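Local coordinates for outer membrane protein TP0453 (Treponema pallidum, PDB 3K8G), which might take part in ligand transport at the outer membrane and alters membrane permeability at acidic pH, at residues 102-106 and 107-111; 112-115 and 116-119; 127-130 and 131-134. One frame throughout, in Å; residues are numbered along the deposited sequence.

How the contacts relate
All three contacts are local and follow one another along the chain. Contacts 1 and 2 share strand 108-114, which forms one hairpin with 101-104 and another with 117-123; S111 O probably accepts a hydrogen bond from C119 N. Contact 3 starts helix 130-135, which packs on these strands. Contact 1 buries D109, V110 and S111 but exposes its tip; contact 2 buries P113, A114, S118 and C119 but exposes its turn; contact 3 buries E128, M130, M133 and L134 but exposes R129 and K132. Contact 1 is the most polar, contact 2 relies on prolines and apolar packing round a single backbone bond, and contact 3 joins helical bonds to methionine packing, its R127 salt-bridging D109.

Contact 1. Residues 102-106 and 107-111; sequences YYESE and HTDVS
S105 and T108 meet at the end of a hairpin, where T108 O takes two bonds from one residue. S105 N reaches it at 2.8 Å, somewhat bent, while the hydroxyl S105 OG, also 2.8 Å from T108 O, lies in the carbonyl plane on a lone pair. With chi1 at 61°, OG stands between its own backbone N and carbonyl carbon, which brings it to T108 O, so that S105 N and OG grip one carbonyl oxygen; a serine is small enough to do this. A water joins S105 OG to H107 N. At the tip, E106 CG lies over one face of the H107 imidazole, 3.9 Å from the ring centroid, a CH-pi contact.

Further along, Y103 and V110 form an antiparallel hydrogen-bonded pair, Y103 N to V110 O and V110 N to Y103 O, each 2.8 Å. On the other face D109 OD1 comes within 3.4 Å of E104 CB and 4.2 Å of E104 OE2; the like charges are probably eased by R127, which salt-bridges D109 through OD2.

Y103 stacks on F85, and V110 touches I50 of helix 45-52. On the opposite face Y102 and S111 lie against helix 130-135, while strands 92-95 and 117-123 flank the hairpin.

Contact 2. Residues 112-115 and 116-119; sequences IPAP and HFSC
F117 and A114 are joined by the backbone bond that closes a type I beta turn: F117 N donates to A114 O at 3.1 Å, almost straight at the hydrogen (174°), although the donor stands well above the carbonyl plane and so does not use a lone pair. The phenyl group of F117 has CG anti to its carbonyl carbon (chi1 -56°), which directs the ring, and the ring's own rotation brings CD2 to 3.9 Å from A114 CB. Alanine suits this place because its single methyl can lie beside the ring. Beyond the turn F117 meets the ring of F71, the two planes inclined to each other, and touches K6 and V9, so an aromatic group here ties the hairpin to neighbouring parts of the chain.

P115 and H116 occupy the corners of the turn. The proline ring holds phi near -65°, as the first corner of a type I turn requires. H116 takes the second, its side chain setting out away from residues 112-115, and a polar histidine suits this exposed corner.

Behind the turn P113 CD lies 3.3 Å from F117 O, a carbon against a carbonyl oxygen, and I112 CG2 approaches the same oxygen at 3.3 Å. The other branch of I112 puts CD1 3.6 Å from S118 CB. Apolar packing joins P113 CG to C119 SG at 4.1 Å. S118 OG bonds to a bound methylpentanediol, probably from the crystallisation liquor. P113 and C119 both touch L134 of helix 130-135.

The arrangement is that of a beta hairpin whose strands are joined by a type I turn with P115 and H116 at its corners, within this protein's beta half-barrel.

Contact 3. Residues 127-130 and 131-134; sequences RERM and SKML
M130 and L134 form the tightly packed part, one helical turn apart. L134 N donates to M130 O at 2.8 Å, nearly straight (173°). Beside this bond M130 CG lies 3.9 Å from L134 CD1, and M130 SD is 4.0 Å from L134 CG. The M130 chain leaves with CG anti to the backbone N (chi1 176°); the bend at chi2 (61°) then brings SD beside L134 CG, and chi3 turns the methyl CE. A flexible thioether can adapt in this way to the strands beneath: M130 touches Y102, D109, S111 and I121, while L134 touches S111, P113 and C119.

Just before M130, R129 at the N-cap position turns its carbonyl into the helix. R129 O accepts from M133 N at 3.2 Å, with the donor in the carbonyl plane, and only weakly from K132 N.

E128 is a buried acid. Its OE1 approaches M133 CB and is satisfied by R136, in a salt bridge. It crosses K132 at about a right angle, E128 OE2 resting 3.6 Å from K132 CG, while the ammonium group stays beyond salt-bridge distance, K132 NZ 4.3 Å from E128 OE2.

The solvent side is looser and belongs to R129 and K132, whose long charged chains suit an exposed surface. R129 bends at chi3, its guanidinium passing the aliphatic part of K132.

Charged chains on one side and methionine and leucine on the other are characteristic of an amphipathic helix, and this first turn belongs to a stretch inferred to be one, its apolar side laid on strands 101-104, 108-114 and 117-123.

Contact 1. Residues 102-106 and 107-111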
loop_
_atom_site.group_PDB
_atom_site.type_symbol
_atom_site.label_atom_id
_atom_site.label_comp_id
_atom_site.label_asym_id
_atom_site.label_seq_id
_atom_site.Cartn_x
_atom_site.Cartn_y
_atom_site.Cartn_z
ATOM N N TYR A 102 -4.621 -6.976 -21.611
ATOM C CA TYR A 102 -3.764 -7.263 -20.451
ATOM C C TYR A 102 -2.339 -7.198 -20.930
ATOM O O TYR A 102 -2.035 -7.749 -21.990
ATOM C CB TYR A 102 -3.958 -8.710 -19.933
ATOM C CG TYR A 102 -5.315 -9.069 -19.381
ATOM C CD1 TYR A 102 -6.408 -8.231 -19.545
ATOM C CD2 TYR A 102 -5.510 -10.283 -18.735
ATOM C CE1 TYR A 102 -7.655 -8.578 -19.062
ATOM C CE2 TYR A 102 -6.755 -10.638 -18.238
ATOM C CZ TYR A 102 -7.815 -9.780 -18.409
ATOM O OH TYR A 102 -9.047 -10.107 -17.937
ATOM N N TYR A 103 -1.464 -6.585 -20.141
ATOM C CA TYR A 103 -0.022 -6.633 -20.383
ATOM C C TYR A 103 0.681 -7.467 -19.303
ATOM O O TYR A 103 0.433 -7.300 -18.088
ATOM C CB TYR A 103 0.539 -5.217 -20.471
ATOM C CG TYR A 103 -0.183 -4.352 -21.506
ATOM C CD1 TYR A 103 0.201 -4.377 -22.848
ATOM C CD2 TYR A 103 -1.253 -3.532 -21.142
ATOM C CE1 TYR A 103 -0.449 -3.596 -23.805
ATOM C CE2 TYR A 103 -1.915 -2.738 -22.093
ATOM C CZ TYR A 103 -1.497 -2.780 -23.419
ATOM O OH TYR A 103 -2.129 -2.016 -24.369
ATOM N N GLU A 104 1.523 -8.397 -19.741
ATOM C CA GLU A 104 2.196 -9.315 -18.824
ATOM C C GLU A 104 3.682 -9.241 -18.986
ATOM O O GLU A 104 4.184 -9.129 -20.116
ATOM C CB GLU A 104 1.734 -10.773 -19.058
ATOM C CG GLU A 104 0.198 -10.959 -18.945
ATOM C CD GLU A 104 -0.231 -12.419 -18.751
ATOM O OE1 GLU A 104 0.294 -13.309 -19.461
ATOM O OE2 GLU A 104 -1.102 -12.663 -17.891
ATOM N N SER A 105 4.386 -9.318 -17.864
ATOM C CA SER A 105 5.843 -9.473 -17.850
ATOM C C SER A 105 6.224 -10.519 -16.791
ATOM O O SER A 105 5.348 -11.050 -16.099
ATOM C CB SER A 105 6.534 -8.126 -17.581
ATOM O OG SER A 105 6.177 -7.574 -16.307
ATOM N N GLU A 106 7.513 -10.806 -16.642
ATOM C CA GLU A 106 7.962 -11.795 -15.645
ATOM C C GLU A 106 7.280 -11.676 -14.271
ATOM O O GLU A 106 6.792 -12.668 -13.716
ATOM C CB GLU A 106 9.478 -11.708 -15.431
ATOM C CG GLU A 106 10.041 -12.854 -14.589
ATOM C CD GLU A 106 9.943 -14.221 -15.281
ATOM O OE1 GLU A 106 9.618 -14.281 -16.494
ATOM O OE2 GLU A 106 10.205 -15.242 -14.609
ATOM N N HIS A 107 7.319 -10.484 -13.696
ATOM C CA HIS A 107 6.778 -10.303 -12.345
ATOM C C HIS A 107 5.582 -9.345 -12.238
ATOM O O HIS A 107 5.004 -9.218 -11.160
ATOM C CB HIS A 107 7.881 -9.847 -11.399
ATOM C CG HIS A 107 8.908 -10.902 -11.128
ATOM N ND1 HIS A 107 8.601 -12.099 -10.511
ATOM C CD2 HIS A 107 10.234 -10.943 -11.395
ATOM C CE1 HIS A 107 9.695 -12.836 -10.422
ATOM N NE2 HIS A 107 10.700 -12.155 -10.944
ATOM N N THR A 108 5.250 -8.653 -13.331
ATOM C CA THR A 108 4.225 -7.610 -13.308
ATOM C C THR A 108 3.178 -7.759 -14.401
ATOM O O THR A 108 3.521 -7.937 -15.577
ATOM C CB THR A 108 4.856 -6.205 -13.368
ATOM O OG1 THR A 108 5.906 -6.125 -12.411
ATOM C CG2 THR A 108 3.824 -5.124 -13.026
ATOM N N ASP A 109 1.897 -7.733 -13.996
ATOM C CA ASP A 109 0.776 -7.681 -14.917
ATOM C C ASP A 109 0.020 -6.364 -14.748
ATOM O O ASP A 109 -0.140 -5.868 -13.638
ATOM C CB ASP A 109 -0.116 -8.900 -14.702
ATOM C CG ASP A 109 0.694 -10.204 -14.742
ATOM O OD1 ASP A 109 1.577 -10.327 -15.648
ATOM O OD2 ASP A 109 0.527 -11.055 -13.848
ATOM N N VAL A 110 -0.407 -5.781 -15.857
ATOM C CA VAL A 110 -1.026 -4.471 -15.827
ATOM C C VAL A 110 -2.203 -4.471 -16.767
ATOM O O VAL A 110 -2.124 -4.997 -17.902
ATOM C CB VAL A 110 -0.050 -3.313 -16.192
ATOM C CG1 VAL A 110 -0.753 -1.935 -16.067
ATOM C CG2 VAL A 110 1.229 -3.348 -15.349
ATOM N N SER A 111 -3.276 -3.840 -16.309
ATOM C CA SER A 111 -4.423 -3.563 -17.144
ATOM C C SER A 111 -4.857 -2.143 -16.944
ATOM O O SER A 111 -4.727 -1.598 -15.841
ATOM C CB SER A 111 -5.618 -4.451 -16.722
ATOM O OG SER A 111 -6.564 -4.364 -17.764
HETATM O O HOH W 1 8.763 -8.188 -14.623
#

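Contact 2. Residues 112-115 and 116-119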
loop_
_atom_site.group_PDB
_atom_site.type_symbol
_atom_site.label_atom_id
_atom_site.label_comp_id
_atom_site.label_asym_id
_atom_site.label_seq_id
_atom_site.Cartn_x
_atom_site.Cartn_y
_atom_site.Cartn_z
ATOM N N ILE A 112 -5.401 -1.533 -17.996
ATOM C CA ILE A 112 -6.011 -0.213 -17.878
ATOM C C ILE A 112 -7.454 -0.407 -18.346
ATOM O O ILE A 112 -7.777 -0.162 -19.512
ATOM C CB ILE A 112 -5.307 0.885 -18.740
ATOM C CG1 ILE A 112 -3.780 0.870 -18.573
ATOM C CG2 ILE A 112 -5.889 2.276 -18.429
ATOM C CD1 ILE A 112 -3.299 1.260 -17.227
ATOM N N PRO A 113 -8.326 -0.878 -17.449
ATOM C CA PRO A 113 -9.629 -1.339 -17.943
ATOM C C PRO A 113 -10.610 -0.223 -18.310
ATOM O O PRO A 113 -11.677 -0.519 -18.846
ATOM C CB PRO A 113 -10.169 -2.214 -16.804
ATOM C CG PRO A 113 -9.378 -1.862 -15.605
ATOM C CD PRO A 113 -8.149 -1.100 -16.002
ATOM N N ALA A 114 -10.243 1.030 -18.032
ATOM C CA ALA A 114 -11.037 2.208 -18.406
ATOM C C ALA A 114 -10.127 3.413 -18.284
ATOM O O ALA A 114 -9.120 3.340 -17.606
ATOM C CB ALA A 114 -12.294 2.361 -17.529
ATOM N N PRO A 115 -10.472 4.541 -18.948
ATOM C CA PRO A 115 -9.456 5.585 -19.031
ATOM C C PRO A 115 -9.061 6.228 -17.687
ATOM O O PRO A 115 -8.062 6.926 -17.627
ATOM C CB PRO A 115 -10.076 6.605 -20.015
ATOM C CG PRO A 115 -11.086 5.770 -20.838
ATOM C CD PRO A 115 -11.669 4.871 -19.749
ATOM N N HIS A 116 -9.828 5.982 -16.627
ATOM C CA HIS A 116 -9.502 6.531 -15.317
ATOM C C HIS A 116 -9.066 5.508 -14.245
ATOM O O HIS A 116 -8.908 5.886 -13.077
ATOM C CB HIS A 116 -10.633 7.457 -14.815
ATOM C CG HIS A 116 -10.893 8.611 -15.737
ATOM N ND1 HIS A 116 -12.042 8.721 -16.493
ATOM C CD2 HIS A 116 -10.113 9.665 -16.084
ATOM C CE1 HIS A 116 -11.974 9.811 -17.236
ATOM N NE2 HIS A 116 -10.814 10.400 -17.009
ATOM N N PHE A 117 -8.868 4.246 -14.641
ATOM C CA PHE A 117 -8.491 3.161 -13.682
ATOM C C PHE A 117 -7.330 2.374 -14.219
ATOM O O PHE A 117 -7.287 2.055 -15.429
ATOM C CB PHE A 117 -9.584 2.075 -13.518
ATOM C CG PHE A 117 -10.929 2.582 -13.108
ATOM C CD1 PHE A 117 -11.061 3.568 -12.139
ATOM C CD2 PHE A 117 -12.073 1.997 -13.636
ATOM C CE1 PHE A 117 -12.322 4.004 -11.729
ATOM C CE2 PHE A 117 -13.340 2.421 -13.233
ATOM C CZ PHE A 117 -13.461 3.430 -12.280
ATOM N N SER A 118 -6.442 1.973 -13.318
ATOM C CA SER A 118 -5.354 1.046 -13.651
ATOM C C SER A 118 -5.299 -0.083 -12.602
ATOM O O SER A 118 -5.638 0.148 -11.456
ATOM C CB SER A 118 -4.009 1.763 -13.695
ATOM O OG SER A 118 -3.719 2.473 -12.487
ATOM N N CYS A 119 -4.927 -1.296 -13.020
ATOM C CA CYS A 119 -4.753 -2.436 -12.097
ATOM C C CYS A 119 -3.397 -3.058 -12.348
ATOM O O CYS A 119 -3.043 -3.321 -13.494
ATOM C CB CYS A 119 -5.843 -3.503 -12.333
ATOM S SG CYS A 119 -7.534 -2.884 -12.051
#

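Contact 3. Residues 127-130 and 131-134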
loop_
_atom_site.group_PDB
_atom_site.type_symbol
_atom_site.label_atom_id
_atom_site.label_comp_id
_atom_site.label_asym_id
_atom_site.label_seq_id
_atom_site.Cartn_x
_atom_site.Cartn_y
_atom_site.Cartn_z
ATOM N N ARG A 127 1.012 -15.215 -7.956
ATOM C CA ARG A 127 0.176 -13.998 -7.957
ATOM C C ARG A 127 -1.150 -14.198 -8.719
ATOM O O ARG A 127 -1.257 -15.010 -9.652
ATOM C CB ARG A 127 0.926 -12.834 -8.549
ATOM C CG ARG A 127 1.145 -12.879 -10.068
ATOM C CD ARG A 127 2.092 -11.754 -10.412
ATOM N NE ARG A 127 2.339 -11.635 -11.863
ATOM C CZ ARG A 127 3.361 -12.172 -12.510
ATOM N NH1 ARG A 127 4.284 -12.873 -11.846
ATOM N NH2 ARG A 127 3.472 -11.971 -13.830
ATOM N N GLU A 128 -2.145 -13.420 -8.321
ATOM C CA GLU A 128 -3.504 -13.596 -8.835
ATOM C C GLU A 128 -3.511 -13.341 -10.334
ATOM O O GLU A 128 -2.770 -12.465 -10.843
ATOM C CB GLU A 128 -4.444 -12.601 -8.130
ATOM C CG GLU A 128 -5.921 -12.748 -8.563
ATOM C CD GLU A 128 -6.851 -11.953 -7.697
ATOM O OE1 GLU A 128 -6.752 -10.711 -7.790
ATOM O OE2 GLU A 128 -7.652 -12.572 -6.945
ATOM N N ARG A 129 -4.365 -14.071 -11.042
ATOM C CA ARG A 129 -4.604 -13.792 -12.470
ATOM C C ARG A 129 -5.353 -12.463 -12.633
ATOM O O ARG A 129 -6.281 -12.167 -11.868
ATOM C CB ARG A 129 -5.426 -14.946 -13.095
ATOM C CG ARG A 129 -4.673 -16.339 -13.158
ATOM C CD ARG A 129 -5.580 -17.529 -13.713
ATOM N NE ARG A 129 -6.740 -17.742 -12.870
ATOM C CZ ARG A 129 -7.961 -17.228 -13.062
ATOM N NH1 ARG A 129 -8.278 -16.560 -14.161
ATOM N NH2 ARG A 129 -8.882 -17.414 -12.142
ATOM N N MET A 130 -4.923 -11.660 -13.613
ATOM C CA MET A 130 -5.512 -10.339 -13.859
ATOM C C MET A 130 -7.016 -10.472 -14.106
ATOM O O MET A 130 -7.800 -9.691 -13.570
ATOM C CB MET A 130 -4.790 -9.622 -15.033
ATOM C CG MET A 130 -5.373 -8.259 -15.446
ATOM S SD MET A 130 -5.265 -7.122 -14.065
ATOM C CE MET A 130 -3.476 -6.927 -13.965
ATOM N N SER A 131 -7.462 -11.480 -14.875
ATOM C CA SER A 131 -8.916 -11.569 -15.110
ATOM C C SER A 131 -9.726 -11.820 -13.845
ATOM O O SER A 131 -10.902 -11.416 -13.756
ATOM C CB SER A 131 -9.299 -12.575 -16.232
ATOM O OG SER A 131 -9.554 -13.830 -15.700
ATOM N N LYS A 132 -9.109 -12.446 -12.836
ATOM C CA LYS A 132 -9.784 -12.631 -11.554
ATOM C C LYS A 132 -9.899 -11.308 -10.785
ATOM O O LYS A 132 -10.964 -11.012 -10.204
ATOM C CB LYS A 132 -9.114 -13.726 -10.713
ATOM C CG LYS A 132 -9.822 -14.005 -9.416
ATOM C CD LYS A 132 -9.279 -15.290 -8.742
ATOM C CE LYS A 132 -10.126 -15.602 -7.503
ATOM N NZ LYS A 132 -9.366 -16.446 -6.568
ATOM N N MET A 133 -8.813 -10.530 -10.773
ATOM C CA MET A 133 -8.883 -9.170 -10.194
ATOM C C MET A 133 -9.916 -8.306 -10.896
ATOM O O MET A 133 -10.742 -7.651 -10.231
ATOM C CB MET A 133 -7.552 -8.479 -10.254
ATOM C CG MET A 133 -7.594 -7.084 -9.627
ATOM S SD MET A 133 -5.914 -6.471 -9.416
ATOM C CE MET A 133 -6.307 -4.800 -8.725
ATOM N N LEU A 134 -9.889 -8.322 -12.231
ATOM C CA LEU A 134 -10.858 -7.542 -13.017
ATOM C C LEU A 134 -12.307 -7.951 -12.784
ATOM O O LEU A 134 -13.194 -7.104 -12.851
ATOM C CB LEU A 134 -10.523 -7.546 -14.523
ATOM C CG LEU A 134 -9.213 -6.846 -14.868
ATOM C CD1 LEU A 134 -8.934 -6.951 -16.366
ATOM C CD2 LEU A 134 -9.194 -5.364 -14.409
HETATM O O HOH W 2 -7.468 -14.629 -5.692
#